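Side-chain contacts in ileal bile acid-binding protein (Danio rerio, PDB 3ELX), which probably binds bile acids and fatty acids in the cytoplasm and carries them through the cell: residues Cys22-Ile27 with Gly123-Val128; Lys81-Ile86 with Ile96-Tyr101. All coordinates share one frame; numbering follows the deposited sequence.

From the N terminus, the chain runs through strand 8-16 into helix 18-24, whose last turn and following loop supply residues 22-27. It then passes through helix 29-34 and most of the barrel strands. Contact 2 closes a short loop on the way, joining residues 81-86 to 96-101 across the hairpin of strands 82-90 and 93-97. Contact 1 closes a far longer loop, bringing residues 123-128 of the last strand back to the first helix. The short loop lies wholly within the long one. Contact 1 ties the helical lid to the barrel; contact 2 packs strand 82-90 against strand 93-97 and the turn after it. They meet where Ile25 O packs 3.6 Å from Lys100 CD.

Contact 1: residues Cys22-Ile27 with Gly123-Val128; sequences CKLIGI and GTAVLV
Leu24 and Ala125 carry the apolar part of this contact. Methyl CD2 of Leu24 lies 3.5 Å from CB of Ala125, the closest approach between the two segments. CB of Leu24 is 4.1 Å from the same Ala125 CB. Leu24 thus meets the strand with both the root and one branch of its side chain. The torsion explains the reach: CG stands opposite the backbone N (chi1 -174°), which carries the branched end of the side chain toward the strand.

The second kind of contact is between the same branch and the strand backbone. CD2 of Leu24 sits 3.7 Å from Ala125 N and 3.7 Å from Gly123 O. These are van der Waals contacts of a methyl with the backbone of residues 123-125. The two segments are joined by packing alone, over a small area of 130 Å². Leu24 also rests on Ala118 of strand 111-119, so its side chain bridges two neighbouring strands. Ala125 pairs with Ala118 through the backbone.

Backbone bonds within 22-27 shape the turn that follows the helix. Ile27 N bonds to Cys22 O at 2.8 Å, and a weak bond runs from Gly26 N to Lys23 O. With these two bonds and the positive phi of Gly26 (92°), the turn is a Schellman motif. Farther along the strand, Leu127 touches Tyr18 and Phe21 of helix 18-24. The arrangement is that of the fatty-acid binding protein fold, in which a helix-turn-helix lid packs against one end of the beta barrel.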
loop_
_atom_site.group_PDB
_atom_site.type_symbol
_atom_site.label_atom_id
_atom_site.label_comp_id
_atom_site.label_asym_id
_atom_site.label_seq_id
_atom_site.Cartn_x
_atom_site.Cartn_y
_atom_site.Cartn_z
ATOM N N CYS A 22 -8.500 -9.742 0.332
ATOM C CA CYS A 22 -9.594 -8.908 0.814
ATOM C C CYS A 22 -10.574 -9.722 1.658
ATOM O O CYS A 22 -11.068 -9.244 2.680
ATOM C CB CYS A 22 -10.307 -8.224 -0.347
ATOM S SG CYS A 22 -9.373 -6.890 -1.110
ATOM N N LYS A 23 -10.832 -10.957 1.239
ATOM C CA LYS A 23 -11.683 -11.868 2.007
ATOM C C LYS A 23 -11.091 -12.187 3.378
ATOM O O LYS A 23 -11.822 -12.261 4.374
ATOM C CB LYS A 23 -11.939 -13.155 1.226
ATOM C CG LYS A 23 -12.945 -13.004 0.087
ATOM C CD LYS A 23 -13.231 -14.336 -0.594
ATOM C CE LYS A 23 -12.135 -14.721 -1.580
ATOM N NZ LYS A 23 -12.319 -16.105 -2.098
ATOM N N LEU A 24 -9.773 -12.369 3.436
ATOM C CA LEU A 24 -9.119 -12.736 4.693
ATOM C C LEU A 24 -9.146 -11.593 5.710
ATOM O O LEU A 24 -9.420 -11.824 6.891
ATOM C CB LEU A 24 -7.686 -13.230 4.458
ATOM C CG LEU A 24 -6.916 -13.780 5.667
ATOM C CD1 LEU A 24 -7.602 -14.994 6.292
ATOM C CD2 LEU A 24 -5.478 -14.112 5.293
ATOM N N ILE A 25 -8.889 -10.367 5.252
ATOM C CA ILE A 25 -8.901 -9.198 6.146
ATOM C C ILE A 25 -10.312 -8.630 6.389
ATOM O O ILE A 25 -10.464 -7.615 7.075
ATOM C CB ILE A 25 -7.909 -8.077 5.709
ATOM C CG1 ILE A 25 -8.331 -7.455 4.374
ATOM C CG2 ILE A 25 -6.465 -8.602 5.683
ATOM C CD1 ILE A 25 -7.779 -6.053 4.137
ATOM N N GLY A 26 -11.325 -9.279 5.816
ATOM C CA GLY A 26 -12.725 -9.012 6.161
ATOM C C GLY A 26 -13.463 -7.971 5.339
ATOM O O GLY A 26 -14.437 -7.379 5.815
ATOM N N ILE A 27 -13.010 -7.744 4.108
ATOM C CA ILE A 27 -13.710 -6.854 3.182
ATOM C C ILE A 27 -14.972 -7.555 2.656
ATOM O O ILE A 27 -14.898 -8.710 2.222
ATOM C CB ILE A 27 -12.797 -6.423 1.989
ATOM C CG1 ILE A 27 -11.430 -5.909 2.480
ATOM C CG2 ILE A 27 -13.503 -5.404 1.075
ATOM C CD1 ILE A 27 -11.473 -4.689 3.394
ATOM N N GLY A 123 -4.975 -19.880 6.424
ATOM C CA GLY A 123 -3.567 -19.752 6.091
ATOM C C GLY A 123 -3.238 -18.331 5.700
ATOM O O GLY A 123 -3.904 -17.386 6.129
ATOM N N THR A 124 -2.212 -18.193 4.871
ATOM C CA THR A 124 -1.726 -16.888 4.464
ATOM C C THR A 124 -2.455 -16.429 3.204
ATOM O O THR A 124 -2.813 -17.244 2.350
ATOM C CB THR A 124 -0.215 -16.931 4.182
ATOM O OG1 THR A 124 0.035 -17.796 3.064
ATOM C CG2 THR A 124 0.539 -17.452 5.394
ATOM N N ALA A 125 -2.701 -15.126 3.105
ATOM C CA ALA A 125 -3.124 -14.535 1.843
ATOM C C ALA A 125 -2.241 -13.343 1.548
ATOM O O ALA A 125 -1.971 -12.523 2.431
ATOM C CB ALA A 125 -4.583 -14.123 1.873
ATOM N N VAL A 126 -1.801 -13.272 0.298
ATOM C CA VAL A 126 -0.851 -12.261 -0.150
ATOM C C VAL A 126 -1.398 -11.518 -1.368
ATOM O O VAL A 126 -1.769 -12.137 -2.380
ATOM C CB VAL A 126 0.512 -12.883 -0.516
ATOM C CG1 VAL A 126 1.494 -11.800 -0.952
ATOM C CG2 VAL A 126 1.089 -13.666 0.661
ATOM N N LEU A 127 -1.465 -10.199 -1.248
ATOM C CA LEU A 127 -1.801 -9.326 -2.362
ATOM C C LEU A 127 -0.516 -8.685 -2.884
ATOM O O LEU A 127 0.231 -8.070 -2.122
ATOM C CB LEU A 127 -2.778 -8.242 -1.914
ATOM C CG LEU A 127 -2.999 -7.037 -2.827
ATOM C CD1 LEU A 127 -3.605 -7.440 -4.170
ATOM C CD2 LEU A 127 -3.881 -6.006 -2.114
ATOM N N VAL A 128 -0.256 -8.855 -4.177
ATOM C CA VAL A 128 0.864 -8.184 -4.821
ATOM C C VAL A 128 0.335 -7.230 -5.881
ATOM O O VAL A 128 -0.316 -7.652 -6.831
ATOM C CB VAL A 128 1.845 -9.174 -5.497
ATOM C CG1 VAL A 128 3.040 -8.419 -6.079
ATOM C CG2 VAL A 128 2.315 -10.259 -4.523
#

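Contact 2: residues Lys81-Ile86 with Ile96-Tyr101; sequences KKFKGI and ISFPKY
Phe83 is the centre of this contact, and its ring meets Pro99 and Phe98. CD of Pro99 stands over the middle of one ring face, 4.2 Å from the centroid and 12° off the ring normal. This is a CH-pi contact. Pro99 also touches Thr77, as Phe83 does.

Phe98 lies beside the CE1 and CZ atoms of the same ring. CZ of Phe83 comes within 3.6 Å of Phe98 CD1, and CE1 of Phe83 is 3.8 Å from that atom. The two ring planes are inclined at 65°, with centroids 5.6 Å apart. In Phe83, CG lies between the backbone N and the carbonyl carbon (chi1 67°), which turns the ring toward Phe98 and Pro99 in the turn after strand 93-97. An alanine here would remove the ring and is likely to leave Pro99 CD without its aromatic partner and a gap beside Phe98. The Phe98 ring is held between two neighbours: Ile96 CG2 lies over one face near the rim, and Tyr101 OH over the centre of the other.

Beyond the rings, two waters link Ile86 to Ser97. One water takes a hydrogen bond from Ser97 N at 2.9 Å and gives a weak one to Ile86 O. A second joins Ser97 OG to Ile86 O, again weakly on the Ile86 side; Ser97 OG also bonds Gln102 NE2. The contact belongs to the hairpin of strands 82-90 and 93-97 in the beta barrel of the fatty-acid binding protein family, and its segment 96-101 ends at Tyr101, which binds cholate in another structure of this protein.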
loop_
_atom_site.group_PDB
_atom_site.type_symbol
_atom_site.label_atom_id
_atom_site.label_comp_id
_atom_site.label_asym_id
_atom_site.label_seq_id
_atom_site.Cartn_x
_atom_site.Cartn_y
_atom_site.Cartn_z
ATOM N N LYS A 81 -8.855 3.834 10.407
ATOM C CA LYS A 81 -8.393 3.651 11.783
ATOM C C LYS A 81 -7.017 4.283 12.010
ATOM O O LYS A 81 -6.063 4.021 11.269
ATOM C CB LYS A 81 -8.375 2.167 12.146
ATOM C CG LYS A 81 -8.369 1.893 13.641
ATOM C CD LYS A 81 -9.135 0.609 13.981
ATOM C CE LYS A 81 -10.606 0.880 14.309
ATOM N NZ LYS A 81 -11.439 1.204 13.108
ATOM N N LYS A 82 -6.928 5.119 13.039
ATOM C CA LYS A 82 -5.701 5.843 13.345
ATOM C C LYS A 82 -4.780 5.009 14.219
ATOM O O LYS A 82 -5.214 4.349 15.162
ATOM C CB LYS A 82 -6.015 7.175 14.037
ATOM C CG LYS A 82 -6.931 8.093 13.236
ATOM C CD LYS A 82 -7.330 9.301 14.067
ATOM C CE LYS A 82 -8.448 10.089 13.394
ATOM N NZ LYS A 82 -9.027 11.105 14.314
ATOM N N PHE A 83 -3.497 5.026 13.881
ATOM C CA PHE A 83 -2.496 4.339 14.684
ATOM C C PHE A 83 -1.187 5.112 14.672
ATOM O O PHE A 83 -1.037 6.094 13.941
ATOM C CB PHE A 83 -2.312 2.874 14.232
ATOM C CG PHE A 83 -1.701 2.709 12.860
ATOM C CD1 PHE A 83 -2.482 2.808 11.707
ATOM C CD2 PHE A 83 -0.348 2.400 12.720
ATOM C CE1 PHE A 83 -1.915 2.639 10.446
ATOM C CE2 PHE A 83 0.229 2.224 11.467
ATOM C CZ PHE A 83 -0.552 2.340 10.317
ATOM N N LYS A 84 -0.264 4.698 15.528
ATOM C CA LYS A 84 1.083 5.222 15.495
ATOM C C LYS A 84 2.016 4.065 15.163
ATOM O O LYS A 84 1.920 2.980 15.747
ATOM C CB LYS A 84 1.452 5.893 16.813
ATOM C CG LYS A 84 2.740 6.707 16.736
ATOM C CD LYS A 84 2.925 7.604 17.955
ATOM C CE LYS A 84 2.540 9.037 17.649
ATOM N NZ LYS A 84 3.490 9.684 16.688
ATOM N N GLY A 85 2.891 4.287 14.193
ATOM C CA GLY A 85 3.753 3.206 13.738
ATOM C C GLY A 85 5.161 3.642 13.425
ATOM O O GLY A 85 5.428 4.828 13.198
ATOM N N ILE A 86 6.052 2.655 13.388
ATOM C CA ILE A 86 7.438 2.880 13.013
ATOM C C ILE A 86 7.740 2.059 11.770
ATOM O O ILE A 86 7.819 0.825 11.811
ATOM C CB ILE A 86 8.432 2.548 14.157
ATOM C CG1 ILE A 86 8.015 3.235 15.462
ATOM C CG2 ILE A 86 9.857 2.957 13.751
ATOM C CD1 ILE A 86 8.799 2.785 16.673
ATOM N N ILE A 96 5.812 -1.630 6.443
ATOM C CA ILE A 96 4.847 -0.960 7.300
ATOM C C ILE A 96 4.037 -2.054 7.964
ATOM O O ILE A 96 3.423 -2.888 7.288
ATOM C CB ILE A 96 3.892 -0.039 6.515
ATOM C CG1 ILE A 96 4.689 0.942 5.643
ATOM C CG2 ILE A 96 2.953 0.684 7.489
ATOM C CD1 ILE A 96 3.815 1.869 4.795
ATOM N N SER A 97 4.057 -2.044 9.289
ATOM C CA SER A 97 3.336 -3.034 10.062
ATOM C C SER A 97 1.957 -2.471 10.409
ATOM O O SER A 97 1.762 -1.820 11.444
ATOM C CB SER A 97 4.142 -3.432 11.306
ATOM O OG SER A 97 5.428 -3.907 10.913
ATOM N N PHE A 98 0.993 -2.711 9.521
ATOM C CA PHE A 98 -0.382 -2.274 9.768
ATOM C C PHE A 98 -1.098 -3.172 10.786
ATOM O O PHE A 98 -0.690 -4.307 11.027
ATOM C CB PHE A 98 -1.194 -2.291 8.470
ATOM C CG PHE A 98 -0.898 -1.155 7.531
ATOM C CD1 PHE A 98 -1.522 0.074 7.689
ATOM C CD2 PHE A 98 -0.037 -1.335 6.452
ATOM C CE1 PHE A 98 -1.268 1.122 6.799
ATOM C CE2 PHE A 98 0.218 -0.295 5.560
ATOM C CZ PHE A 98 -0.394 0.938 5.746
ATOM N N PRO A 99 -2.191 -2.675 11.385
ATOM C CA PRO A 99 -2.967 -3.525 12.282
ATOM C C PRO A 99 -3.336 -4.903 11.714
ATOM O O PRO A 99 -3.173 -5.915 12.404
ATOM C CB PRO A 99 -4.222 -2.690 12.525
ATOM C CG PRO A 99 -3.688 -1.297 12.538
ATOM C CD PRO A 99 -2.731 -1.300 11.352
ATOM N N LYS A 100 -3.795 -4.935 10.467
ATOM C CA LYS A 100 -4.383 -6.152 9.884
ATOM C C LYS A 100 -3.456 -6.952 8.964
ATOM O O LYS A 100 -3.791 -8.064 8.563
ATOM C CB LYS A 100 -5.676 -5.800 9.129
ATOM C CG LYS A 100 -6.897 -5.657 10.043
ATOM C CD LYS A 100 -8.206 -5.862 9.288
ATOM C CE LYS A 100 -8.909 -4.541 9.006
ATOM N NZ LYS A 100 -9.739 -4.117 10.169
ATOM N N TYR A 101 -2.302 -6.395 8.615
ATOM C CA TYR A 101 -1.416 -7.054 7.649
ATOM C C TYR A 101 -0.052 -6.390 7.645
ATOM O O TYR A 101 0.110 -5.283 8.174
ATOM C CB TYR A 101 -2.015 -7.029 6.229
ATOM C CG TYR A 101 -2.340 -5.637 5.716
ATOM C CD1 TYR A 101 -1.436 -4.929 4.940
ATOM C CD2 TYR A 101 -3.567 -5.037 6.010
ATOM C CE1 TYR A 101 -1.735 -3.641 4.472
ATOM C CE2 TYR A 101 -3.877 -3.760 5.553
ATOM C CZ TYR A 101 -2.960 -3.071 4.782
ATOM O OH TYR A 101 -3.283 -1.805 4.329
HETATM O O HOH W 1 5.357 0.192 10.507
HETATM O O HOH W 2 7.575 -2.230 10.348
#